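Local coordinates for glucose-6-phosphate dehydrogenase (Trypanosoma cruzi, PDB 5AQ1), which catalyses the NADP-dependent oxidation of glucose 6-phosphate to 6-phosphogluconolactone, the first step of the pentose phosphate pathway, at residues B[65-76]-B[104-115]; B[310-321]-B[482-490]. All blocks are in the same frame, centred on the assembly; numbering follows the deposited sequence.

How the interactions relate
The two contacts are parallel strand pairings in different domains, with centres about 43 Å apart and nearest atoms about 26 Å apart, so neither touches the other. Interaction 1 joins strands 67-72 and 108-112 at one border of the parallel sheet in the NAD-binding domain and supplies Ala72, Arg73, Ser74 and Tyr115 to the NADPH pocket. Interaction 2 joins strands 313-319 and 484-488 at one border of the large mixed sheet of the C-terminal domain. It is not itself part of the glucose 6-phosphate site: the Tyr318 side chain stays about 11 Å from the sugar phosphate, although Tyr487 is hydrogen-bonded to the backbone of Lys367, a substrate-pocket residue.

Interaction 1: B[65-76]-B[104-115]; sequences DVNILGYARSTM and FLRRISYMTGSY. With NDP (NADPH dihydro-nicotinamide-adenine-dinucleotide phosphate), chain G.
Tyr110 and Thr112 converge on one acceptor, Ser74 O, their hydroxyls reaching it from opposite faces of its carbonyl plane, Tyr110 OH at 2.7 Å and Thr112 OG1 at 3.0 Å. With CG trans to its own nitrogen (chi1 -176°), Tyr110 runs along the neighbouring strand; Met76 SD sits squarely over its ring, 7° off the normal, while Ser74 O lies in the ring plane. Tyr71 carries its ring to the other side of the sheet. There Met111 SD meets the ring edge, a second Met-aromatic contact but in the ring plane, and Tyr71 OH donates to Ser114 O at 2.6 Å. At the far end Arg107 folds back through chi2 and chi3 and grips Val66 O side-on: NE approaches in the carbonyl plane at 2.8 Å, whereas NH2 comes from above that plane. Between these ends the parallel backbones are bonded, for example Gly70 N to Ser109 O at 2.7 Å. Beyond the strands, Arg73 lays one guanidinium face against NADPH N3A and gives its NH2 to phosphate oxygen O1X at 2.9 Å. Tyr115 OH donates to O3X at 2.6 Å, and Ser74 OG and N both bond O2X. Such a polar cluster at the C-terminal ends of parallel strands, gripping the 2'-phosphate of the adenosine ribose, is characteristic of an NADP-binding Rossmann fold.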
loop_
_atom_site.group_PDB
_atom_site.type_symbol
_atom_site.label_atom_id
_atom_site.label_comp_id
_atom_site.label_asym_id
_atom_site.label_seq_id
_atom_site.Cartn_x
_atom_site.Cartn_y
_atom_site.Cartn_z
ATOM N N ASP B 65 42.577 32.352 -11.887
ATOM C CA ASP B 65 42.603 33.619 -12.631
ATOM C C ASP B 65 41.206 34.217 -12.898
ATOM O O ASP B 65 41.016 34.948 -13.873
ATOM C CB ASP B 65 43.389 33.459 -13.945
ATOM C CG ASP B 65 42.791 32.414 -14.884
ATOM O OD1 ASP B 65 41.817 31.721 -14.510
ATOM O OD2 ASP B 65 43.312 32.284 -16.009
ATOM N N VAL B 66 40.245 33.929 -12.023
ATOM C CA VAL B 66 38.924 34.551 -12.095
ATOM C C VAL B 66 39.018 36.054 -11.842
ATOM O O VAL B 66 39.915 36.519 -11.141
ATOM C CB VAL B 66 37.943 33.929 -11.069
ATOM C CG1 VAL B 66 38.313 34.307 -9.636
ATOM C CG2 VAL B 66 36.506 34.343 -11.364
ATOM N N ASN B 67 38.086 36.805 -12.418
ATOM C CA ASN B 67 37.977 38.234 -12.161
ATOM C C ASN B 67 36.649 38.564 -11.504
ATOM O O ASN B 67 35.591 38.256 -12.044
ATOM C CB ASN B 67 38.122 39.014 -13.460
ATOM C CG ASN B 67 39.568 39.170 -13.878
ATOM O OD1 ASN B 67 39.999 38.609 -14.881
ATOM N ND2 ASN B 67 40.331 39.931 -13.098
ATOM N N ILE B 68 36.719 39.186 -10.332
ATOM C CA ILE B 68 35.535 39.604 -9.601
ATOM C C ILE B 68 35.503 41.123 -9.629
ATOM O O ILE B 68 36.422 41.779 -9.135
ATOM C CB ILE B 68 35.559 39.080 -8.152
ATOM C CG1 ILE B 68 35.614 37.549 -8.153
ATOM C CG2 ILE B 68 34.334 39.560 -7.383
ATOM C CD1 ILE B 68 36.064 36.945 -6.842
ATOM N N LEU B 69 34.443 41.675 -10.214
ATOM C CA LEU B 69 34.324 43.116 -10.415
ATOM C C LEU B 69 33.120 43.672 -9.663
ATOM O O LEU B 69 31.976 43.342 -9.971
ATOM C CB LEU B 69 34.214 43.416 -11.913
ATOM C CG LEU B 69 33.866 44.832 -12.395
ATOM C CD1 LEU B 69 34.890 45.850 -11.922
ATOM C CD2 LEU B 69 33.742 44.862 -13.913
ATOM N N GLY B 70 33.389 44.509 -8.665
ATOM C CA GLY B 70 32.337 45.220 -7.955
ATOM C C GLY B 70 31.873 46.411 -8.766
ATOM O O GLY B 70 32.682 47.068 -9.423
ATOM N N TYR B 71 30.573 46.690 -8.716
ATOM C CA TYR B 71 29.983 47.806 -9.450
ATOM C C TYR B 71 28.882 48.471 -8.628
ATOM O O TYR B 71 27.935 47.814 -8.212
ATOM C CB TYR B 71 29.417 47.308 -10.779
ATOM C CG TYR B 71 28.860 48.398 -11.668
ATOM C CD1 TYR B 71 27.550 48.845 -11.517
ATOM C CD2 TYR B 71 29.639 48.973 -12.671
ATOM C CE1 TYR B 71 27.037 49.840 -12.329
ATOM C CE2 TYR B 71 29.132 49.965 -13.489
ATOM C CZ TYR B 71 27.832 50.394 -13.314
ATOM O OH TYR B 71 27.318 51.379 -14.122
ATOM N N ALA B 72 29.016 49.774 -8.398
ATOM C CA ALA B 72 28.007 50.549 -7.673
ATOM C C ALA B 72 28.237 52.052 -7.855
ATOM O O ALA B 72 29.254 52.468 -8.408
ATOM C CB ALA B 72 28.017 50.186 -6.194
ATOM N N ARG B 73 27.288 52.856 -7.382
ATOM C CA ARG B 73 27.355 54.316 -7.531
ATOM C C ARG B 73 28.361 54.963 -6.583
ATOM O O ARG B 73 28.895 56.034 -6.886
ATOM C CB ARG B 73 25.981 54.943 -7.298
ATOM C CG ARG B 73 24.887 54.446 -8.231
ATOM C CD ARG B 73 23.528 54.986 -7.817
ATOM N NE ARG B 73 23.231 54.676 -6.420
ATOM C CZ ARG B 73 22.287 55.269 -5.692
ATOM N NH1 ARG B 73 21.509 56.212 -6.214
ATOM N NH2 ARG B 73 22.113 54.911 -4.425
ATOM N N SER B 74 28.603 54.329 -5.437
ATOM C CA SER B 74 29.549 54.853 -4.448
ATOM C C SER B 74 30.957 54.970 -5.022
ATOM O O SER B 74 31.408 54.100 -5.769
ATOM C CB SER B 74 29.589 53.964 -3.199
ATOM O OG SER B 74 28.401 54.086 -2.439
ATOM N N THR B 75 31.639 56.057 -4.670
ATOM C CA THR B 75 33.031 56.252 -5.060
ATOM C C THR B 75 33.928 55.648 -3.988
ATOM O O THR B 75 33.695 55.848 -2.795
ATOM C CB THR B 75 33.375 57.744 -5.232
ATOM O OG1 THR B 75 33.306 58.405 -3.962
ATOM C CG2 THR B 75 32.410 58.413 -6.208
ATOM N N MET B 76 34.938 54.897 -4.416
ATOM C CA MET B 76 35.863 54.251 -3.495
ATOM C C MET B 76 37.176 55.027 -3.468
ATOM O O MET B 76 37.902 55.067 -4.463
ATOM C CB MET B 76 36.108 52.801 -3.922
ATOM C CG MET B 76 36.348 51.841 -2.767
ATOM S SD MET B 76 34.834 51.064 -2.164
ATOM C CE MET B 76 34.003 52.414 -1.326
ATOM N N PHE B 104 43.037 35.920 -2.875
ATOM C CA PHE B 104 41.648 36.112 -3.279
ATOM C C PHE B 104 41.322 37.585 -3.536
ATOM O O PHE B 104 40.693 37.915 -4.541
ATOM C CB PHE B 104 40.688 35.543 -2.234
ATOM C CG PHE B 104 39.240 35.802 -2.545
ATOM C CD1 PHE B 104 38.639 35.210 -3.647
ATOM C CD2 PHE B 104 38.482 36.649 -1.746
ATOM C CE1 PHE B 104 37.311 35.450 -3.945
ATOM C CE2 PHE B 104 37.152 36.890 -2.036
ATOM C CZ PHE B 104 36.566 36.291 -3.137
ATOM N N LEU B 105 41.752 38.466 -2.634
ATOM C CA LEU B 105 41.503 39.905 -2.778
ATOM C C LEU B 105 42.177 40.483 -4.021
ATOM O O LEU B 105 41.694 41.458 -4.592
ATOM C CB LEU B 105 41.952 40.674 -1.528
ATOM C CG LEU B 105 41.224 40.357 -0.217
ATOM C CD1 LEU B 105 41.789 41.206 0.911
ATOM C CD2 LEU B 105 39.719 40.560 -0.339
ATOM N N ARG B 106 43.282 39.876 -4.447
ATOM C CA ARG B 106 43.935 40.256 -5.704
ATOM C C ARG B 106 43.021 40.091 -6.925
ATOM O O ARG B 106 43.202 40.777 -7.929
ATOM C CB ARG B 106 45.228 39.456 -5.914
ATOM C CG ARG B 106 46.496 40.200 -5.538
ATOM C CD ARG B 106 47.729 39.280 -5.638
ATOM N NE ARG B 106 48.085 38.660 -4.354
ATOM C CZ ARG B 106 48.788 39.247 -3.382
ATOM N NH1 ARG B 106 49.230 40.498 -3.511
ATOM N NH2 ARG B 106 49.051 38.574 -2.261
ATOM N N ARG B 107 42.046 39.191 -6.830
ATOM C CA ARG B 107 41.100 38.946 -7.919
ATOM C C ARG B 107 39.930 39.935 -7.949
ATOM O O ARG B 107 39.151 39.923 -8.898
ATOM C CB ARG B 107 40.539 37.517 -7.833
ATOM C CG ARG B 107 41.572 36.402 -7.671
ATOM C CD ARG B 107 42.781 36.554 -8.584
ATOM N NE ARG B 107 42.401 36.777 -9.977
ATOM C CZ ARG B 107 43.251 37.062 -10.959
ATOM N NH1 ARG B 107 44.558 37.155 -10.727
ATOM N NH2 ARG B 107 42.789 37.255 -12.189
ATOM N N ILE B 108 39.802 40.782 -6.928
ATOM C CA ILE B 108 38.669 41.700 -6.831
ATOM C C ILE B 108 39.036 43.099 -7.311
ATOM O O ILE B 108 40.030 43.663 -6.870
ATOM C CB ILE B 108 38.134 41.796 -5.386
ATOM C CG1 ILE B 108 37.681 40.414 -4.904
ATOM C CG2 ILE B 108 36.974 42.785 -5.309
ATOM C CD1 ILE B 108 37.186 40.376 -3.471
ATOM N N SER B 109 38.217 43.648 -8.207
ATOM C CA SER B 109 38.304 45.053 -8.608
ATOM C C SER B 109 37.006 45.769 -8.254
ATOM O O SER B 109 35.975 45.126 -8.034
ATOM C CB SER B 109 38.538 45.174 -10.110
ATOM O OG SER B 109 39.726 44.516 -10.495
ATOM N N TYR B 110 37.065 47.097 -8.187
ATOM C CA TYR B 110 35.869 47.916 -7.988
ATOM C C TYR B 110 35.778 48.980 -9.072
ATOM O O TYR B 110 36.785 49.382 -9.657
ATOM C CB TYR B 110 35.848 48.572 -6.599
ATOM C CG TYR B 110 34.568 49.342 -6.329
ATOM C CD1 TYR B 110 33.415 48.692 -5.912
ATOM C CD2 TYR B 110 34.504 50.717 -6.536
ATOM C CE1 TYR B 110 32.241 49.393 -5.689
ATOM C CE2 TYR B 110 33.335 51.424 -6.320
ATOM C CZ TYR B 110 32.207 50.759 -5.896
ATOM O OH TYR B 110 31.047 51.465 -5.679
ATOM N N MET B 111 34.553 49.424 -9.330
ATOM C CA MET B 111 34.267 50.363 -10.397
ATOM C C MET B 111 33.001 51.143 -10.057
ATOM O O MET B 111 32.045 50.580 -9.528
ATOM C CB MET B 111 34.085 49.571 -11.685
ATOM C CG MET B 111 33.535 50.351 -12.853
ATOM S SD MET B 111 33.128 49.247 -14.214
ATOM C CE MET B 111 32.965 50.484 -15.497
ATOM N N THR B 112 32.999 52.435 -10.367
ATOM C CA THR B 112 31.865 53.307 -10.070
ATOM C C THR B 112 31.008 53.529 -11.318
ATOM O O THR B 112 31.529 53.648 -12.429
ATOM C CB THR B 112 32.339 54.665 -9.512
ATOM O OG1 THR B 112 33.072 54.453 -8.297
ATOM C CG2 THR B 112 31.159 55.590 -9.227
ATOM N N GLY B 113 29.691 53.575 -11.125
ATOM C CA GLY B 113 28.760 53.835 -12.219
ATOM C C GLY B 113 27.312 53.825 -11.766
ATOM O O GLY B 113 26.994 53.315 -10.689
ATOM N N SER B 114 26.434 54.378 -12.598
ATOM C CA SER B 114 25.000 54.403 -12.319
ATOM C C SER B 114 24.310 53.106 -12.760
ATOM O O SER B 114 24.924 52.243 -13.391
ATOM C CB SER B 114 24.351 55.590 -13.021
ATOM O OG SER B 114 24.267 55.351 -14.413
ATOM N N TYR B 115 23.027 52.987 -12.422
ATOM C CA TYR B 115 22.233 51.800 -12.734
ATOM C C TYR B 115 21.245 52.026 -13.887
ATOM O O TYR B 115 20.440 51.140 -14.195
ATOM C CB TYR B 115 21.466 51.350 -11.483
ATOM C CG TYR B 115 22.347 51.021 -10.294
ATOM C CD1 TYR B 115 23.372 50.085 -10.397
ATOM C CD2 TYR B 115 22.145 51.640 -9.061
ATOM C CE1 TYR B 115 24.178 49.785 -9.312
ATOM C CE2 TYR B 115 22.944 51.344 -7.971
ATOM C CZ TYR B 115 23.958 50.419 -8.102
ATOM O OH TYR B 115 24.746 50.128 -7.017
HETATM P PA NDP G . 20.927 47.526 0.184
HETATM O O1A NDP G . 19.816 48.393 0.732
HETATM O O2A NDP G . 22.160 47.266 1.030
HETATM O O5B NDP G . 21.337 48.142 -1.241
HETATM C C5B NDP G . 22.359 47.520 -2.013
HETATM C C4B NDP G . 23.184 48.567 -2.750
HETATM O O4B NDP G . 22.372 49.124 -3.787
HETATM C C3B NDP G . 23.659 49.734 -1.885
HETATM O O3B NDP G . 24.989 49.565 -1.387
HETATM C C2B NDP G . 23.583 50.917 -2.822
HETATM O O2B NDP G . 24.828 51.079 -3.493
HETATM C C1B NDP G . 22.512 50.547 -3.833
HETATM N N9A NDP G . 21.241 51.244 -3.504
HETATM C C8A NDP G . 20.604 51.270 -2.310
HETATM N N7A NDP G . 19.472 52.016 -2.382
HETATM C C5A NDP G . 19.378 52.479 -3.642
HETATM C C6A NDP G . 18.434 53.325 -4.404
HETATM N N6A NDP G . 17.333 53.833 -3.801
HETATM N N1A NDP G . 18.707 53.566 -5.714
HETATM C C2A NDP G . 19.800 53.064 -6.326
HETATM N N3A NDP G . 20.697 52.288 -5.686
HETATM C C4A NDP G . 20.545 51.969 -4.376
HETATM O O3 NDP G . 20.307 46.126 -0.323
HETATM P PN NDP G . 20.750 44.696 0.277
HETATM O O1N NDP G . 22.212 44.437 0.006
HETATM O O2N NDP G . 20.224 44.597 1.691
HETATM O O5D NDP G . 19.897 43.698 -0.652
HETATM C C5D NDP G . 20.151 43.564 -2.049
HETATM C C4D NDP G . 19.060 42.706 -2.680
HETATM O O4D NDP G . 19.052 41.406 -2.081
HETATM C C3D NDP G . 17.683 43.304 -2.449
HETATM O O3D NDP G . 16.880 43.161 -3.625
HETATM C C2D NDP G . 17.105 42.498 -1.303
HETATM O O2D NDP G . 15.670 42.456 -1.347
HETATM C C1D NDP G . 17.776 41.138 -1.482
HETATM N N1N NDP G . 17.880 40.409 -0.207
HETATM C C2N NDP G . 18.850 40.705 0.673
HETATM C C3N NDP G . 18.965 40.037 1.890
HETATM C C7N NDP G . 20.063 40.384 2.854
HETATM O O7N NDP G . 20.550 39.489 3.529
HETATM N N7N NDP G . 20.489 41.644 2.973
HETATM C C4N NDP G . 17.993 38.944 2.264
HETATM C C5N NDP G . 16.992 38.724 1.227
HETATM C C6N NDP G . 16.978 39.454 0.046
HETATM P P2B NDP G . 25.304 52.470 -4.149
HETATM O O1X NDP G . 24.525 53.554 -3.445
HETATM O O2X NDP G . 26.781 52.469 -3.826
HETATM O O3X NDP G . 24.966 52.336 -5.617
HETATM O O HOH W 1 39.072 41.995 -10.874
#

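Interaction 2: B[310-321]-B[482-490]; sequences PAECVLGQYTAS and VKVLPYAAG
Strands 313-319 and 484-488 run parallel but strongly twisted, 45° between their directions, and are joined by backbone bonds from Leu485 N to Leu315 O, Gln317 N to Leu485 O (2.9 Å), Thr319 N to Tyr487 O (2.7 Å) and Ala489 N to Thr319 O. Toward the C-terminal ends of the strands, Tyr487 and Tyr318 make the main side-chain contact. The CB of Tyr318 rests over one face of the Tyr487 ring, 3.8 Å from its centroid and 25° off the normal, a CH-pi contact, while Gly316 C lies at the ring's edge. Placing CG between the backbone nitrogen and carbonyl carbon (chi1 67°) swings the Tyr487 ring across onto the partner backbone. Its hydroxyl is hydrogen-bonded to Thr343 OG1; that of Tyr318 bonds Thr253 N. On the face bearing Leu315 and Gln317, Val484 CG1 touches Gln317 CB at 3.6 Å; near the start of the contact Val482 CG1 meets Leu315 CD2 at 3.7 Å, the two side chains crossing nearly at right angles. A water bridges Leu315 N and Lys483 O where no direct bond joins them. The main-chain hydrogen bonds thus set the register, while aliphatic carbons and a ring face make up most of the side-chain contacts, which are mainly apolar, with no salt bridge between the segments.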
loop_
_atom_site.group_PDB
_atom_site.type_symbol
_atom_site.label_atom_id
_atom_site.label_comp_id
_atom_site.label_asym_id
_atom_site.label_seq_id
_atom_site.Cartn_x
_atom_site.Cartn_y
_atom_site.Cartn_z
ATOM N N PRO B 310 -8.370 33.332 4.766
ATOM C CA PRO B 310 -8.412 33.915 6.114
ATOM C C PRO B 310 -8.875 32.971 7.221
ATOM O O PRO B 310 -8.347 33.027 8.334
ATOM C CB PRO B 310 -9.418 35.059 5.968
ATOM C CG PRO B 310 -9.339 35.447 4.537
ATOM C CD PRO B 310 -9.070 34.184 3.784
ATOM N N ALA B 311 -9.852 32.120 6.920
ATOM C CA ALA B 311 -10.402 31.203 7.917
ATOM C C ALA B 311 -9.370 30.187 8.397
ATOM O O ALA B 311 -9.410 29.763 9.551
ATOM C CB ALA B 311 -11.631 30.490 7.366
ATOM N N GLU B 312 -8.455 29.797 7.514
ATOM C CA GLU B 312 -7.447 28.797 7.846
ATOM C C GLU B 312 -6.075 29.423 8.089
ATOM O O GLU B 312 -5.061 28.938 7.589
ATOM C CB GLU B 312 -7.383 27.744 6.736
ATOM C CG GLU B 312 -8.675 26.954 6.575
ATOM C CD GLU B 312 -8.567 25.850 5.539
ATOM O OE1 GLU B 312 -8.321 26.167 4.355
ATOM O OE2 GLU B 312 -8.733 24.667 5.909
ATOM N N CYS B 313 -6.047 30.510 8.856
ATOM C CA CYS B 313 -4.785 31.115 9.273
ATOM C C CYS B 313 -4.912 31.890 10.581
ATOM O O CYS B 313 -6.003 32.329 10.950
ATOM C CB CYS B 313 -4.227 32.037 8.182
ATOM S SG CYS B 313 -4.822 33.741 8.241
ATOM N N VAL B 314 -3.785 32.035 11.277
ATOM C CA VAL B 314 -3.684 32.895 12.453
ATOM C C VAL B 314 -2.494 33.827 12.262
ATOM O O VAL B 314 -1.372 33.370 12.060
ATOM C CB VAL B 314 -3.497 32.090 13.754
ATOM C CG1 VAL B 314 -3.319 33.027 14.942
ATOM C CG2 VAL B 314 -4.685 31.165 13.980
ATOM N N LEU B 315 -2.756 35.128 12.324
ATOM C CA LEU B 315 -1.736 36.149 12.122
ATOM C C LEU B 315 -1.322 36.764 13.448
ATOM O O LEU B 315 -2.113 36.814 14.394
ATOM C CB LEU B 315 -2.266 37.247 11.195
ATOM C CG LEU B 315 -1.972 37.121 9.699
ATOM C CD1 LEU B 315 -2.000 35.684 9.208
ATOM C CD2 LEU B 315 -2.960 37.975 8.921
ATOM N N GLY B 316 -0.084 37.247 13.499
ATOM C CA GLY B 316 0.444 37.893 14.691
ATOM C C GLY B 316 1.378 39.048 14.382
ATOM O O GLY B 316 2.016 39.086 13.331
ATOM N N GLN B 317 1.452 39.986 15.322
ATOM C CA GLN B 317 2.338 41.149 15.238
ATOM C C GLN B 317 2.945 41.363 16.620
ATOM O O GLN B 317 2.208 41.565 17.589
ATOM C CB GLN B 317 1.536 42.379 14.807
ATOM C CG GLN B 317 2.354 43.628 14.542
ATOM C CD GLN B 317 1.475 44.847 14.345
ATOM O OE1 GLN B 317 0.916 45.377 15.304
ATOM N NE2 GLN B 317 1.343 45.297 13.101
ATOM N N TYR B 318 4.272 41.316 16.723
ATOM C CA TYR B 318 4.915 41.290 18.043
ATOM C C TYR B 318 4.856 42.633 18.775
ATOM O O TYR B 318 4.947 43.698 18.164
ATOM C CB TYR B 318 6.358 40.749 17.980
ATOM C CG TYR B 318 7.413 41.675 17.402
ATOM C CD1 TYR B 318 8.095 42.583 18.208
ATOM C CD2 TYR B 318 7.765 41.602 16.057
ATOM C CE1 TYR B 318 9.072 43.414 17.683
ATOM C CE2 TYR B 318 8.740 42.424 15.524
ATOM C CZ TYR B 318 9.390 43.329 16.340
ATOM O OH TYR B 318 10.356 44.149 15.811
ATOM N N THR B 319 4.671 42.548 20.089
ATOM C CA THR B 319 4.694 43.696 20.979
ATOM C C THR B 319 5.965 43.624 21.819
ATOM O O THR B 319 6.733 42.665 21.707
ATOM C CB THR B 319 3.467 43.701 21.911
ATOM O OG1 THR B 319 3.432 42.486 22.671
ATOM C CG2 THR B 319 2.183 43.833 21.106
ATOM N N ALA B 320 6.176 44.635 22.659
ATOM C CA ALA B 320 7.357 44.706 23.526
ATOM C C ALA B 320 7.522 43.453 24.389
ATOM O O ALA B 320 6.538 42.877 24.865
ATOM C CB ALA B 320 7.287 45.945 24.409
ATOM N N SER B 321 8.776 43.042 24.578
ATOM C CA SER B 321 9.107 41.868 25.386
ATOM C C SER B 321 8.838 42.118 26.864
ATOM O O SER B 321 8.825 43.266 27.315
ATOM C CB SER B 321 10.579 41.486 25.199
ATOM O OG SER B 321 11.442 42.490 25.709
ATOM N N VAL B 482 -8.516 40.570 7.968
ATOM C CA VAL B 482 -7.994 39.462 8.763
ATOM C C VAL B 482 -7.414 39.999 10.073
ATOM O O VAL B 482 -6.564 40.888 10.063
ATOM C CB VAL B 482 -6.905 38.691 7.992
ATOM C CG1 VAL B 482 -6.573 37.387 8.698
ATOM C CG2 VAL B 482 -7.360 38.418 6.564
ATOM N N LYS B 483 -7.878 39.457 11.194
ATOM C CA LYS B 483 -7.433 39.908 12.515
ATOM C C LYS B 483 -5.958 39.571 12.750
ATOM O O LYS B 483 -5.486 38.498 12.364
ATOM C CB LYS B 483 -8.306 39.290 13.615
ATOM C CG LYS B 483 -7.848 39.617 15.034
ATOM C CD LYS B 483 -8.790 39.126 16.131
ATOM C CE LYS B 483 -8.942 40.162 17.232
ATOM N NZ LYS B 483 -9.254 39.535 18.546
ATOM N N VAL B 484 -5.241 40.503 13.372
ATOM C CA VAL B 484 -3.826 40.325 13.700
ATOM C C VAL B 484 -3.670 40.397 15.211
ATOM O O VAL B 484 -4.032 41.393 15.832
ATOM C CB VAL B 484 -2.952 41.412 13.050
ATOM C CG1 VAL B 484 -1.478 41.145 13.321
ATOM C CG2 VAL B 484 -3.210 41.475 11.550
ATOM N N LEU B 485 -3.140 39.327 15.794
ATOM C CA LEU B 485 -3.085 39.186 17.240
ATOM C C LEU B 485 -1.733 39.607 17.789
ATOM O O LEU B 485 -0.705 39.363 17.161
ATOM C CB LEU B 485 -3.360 37.739 17.628
ATOM C CG LEU B 485 -4.755 37.247 17.254
ATOM C CD1 LEU B 485 -4.739 35.743 17.199
ATOM C CD2 LEU B 485 -5.802 37.742 18.252
ATOM N N PRO B 486 -1.729 40.239 18.972
ATOM C CA PRO B 486 -0.471 40.611 19.595
ATOM C C PRO B 486 0.200 39.429 20.288
ATOM O O PRO B 486 -0.473 38.493 20.712
ATOM C CB PRO B 486 -0.892 41.666 20.616
ATOM C CG PRO B 486 -2.267 41.261 21.010
ATOM C CD PRO B 486 -2.889 40.670 19.776
ATOM N N TYR B 487 1.527 39.480 20.368
ATOM C CA TYR B 487 2.312 38.545 21.167
ATOM C C TYR B 487 3.612 39.220 21.593
ATOM O O TYR B 487 4.204 39.977 20.826
ATOM C CB TYR B 487 2.594 37.254 20.392
ATOM C CG TYR B 487 3.498 37.406 19.185
ATOM C CD1 TYR B 487 3.001 37.876 17.973
ATOM C CD2 TYR B 487 4.844 37.050 19.249
ATOM C CE1 TYR B 487 3.820 38.003 16.864
ATOM C CE2 TYR B 487 5.671 37.170 18.143
ATOM C CZ TYR B 487 5.153 37.648 16.952
ATOM O OH TYR B 487 5.971 37.782 15.851
ATOM N N ALA B 488 4.043 38.966 22.824
ATOM C CA ALA B 488 5.255 39.593 23.338
ATOM C C ALA B 488 6.466 39.009 22.633
ATOM O O ALA B 488 6.544 37.797 22.426
ATOM C CB ALA B 488 5.368 39.388 24.837
ATOM N N ALA B 489 7.402 39.872 22.251
ATOM C CA ALA B 489 8.662 39.415 21.675
ATOM C C ALA B 489 9.339 38.461 22.653
ATOM O O ALA B 489 9.322 38.688 23.864
ATOM C CB ALA B 489 9.571 40.594 21.366
ATOM N N GLY B 490 9.900 37.376 22.127
ATOM C CA GLY B 490 10.527 36.355 22.959
ATOM C C GLY B 490 9.579 35.256 23.400
ATOM O O GLY B 490 10.029 34.192 23.821
HETATM O O HOH W 2 -5.428 35.820 12.575
#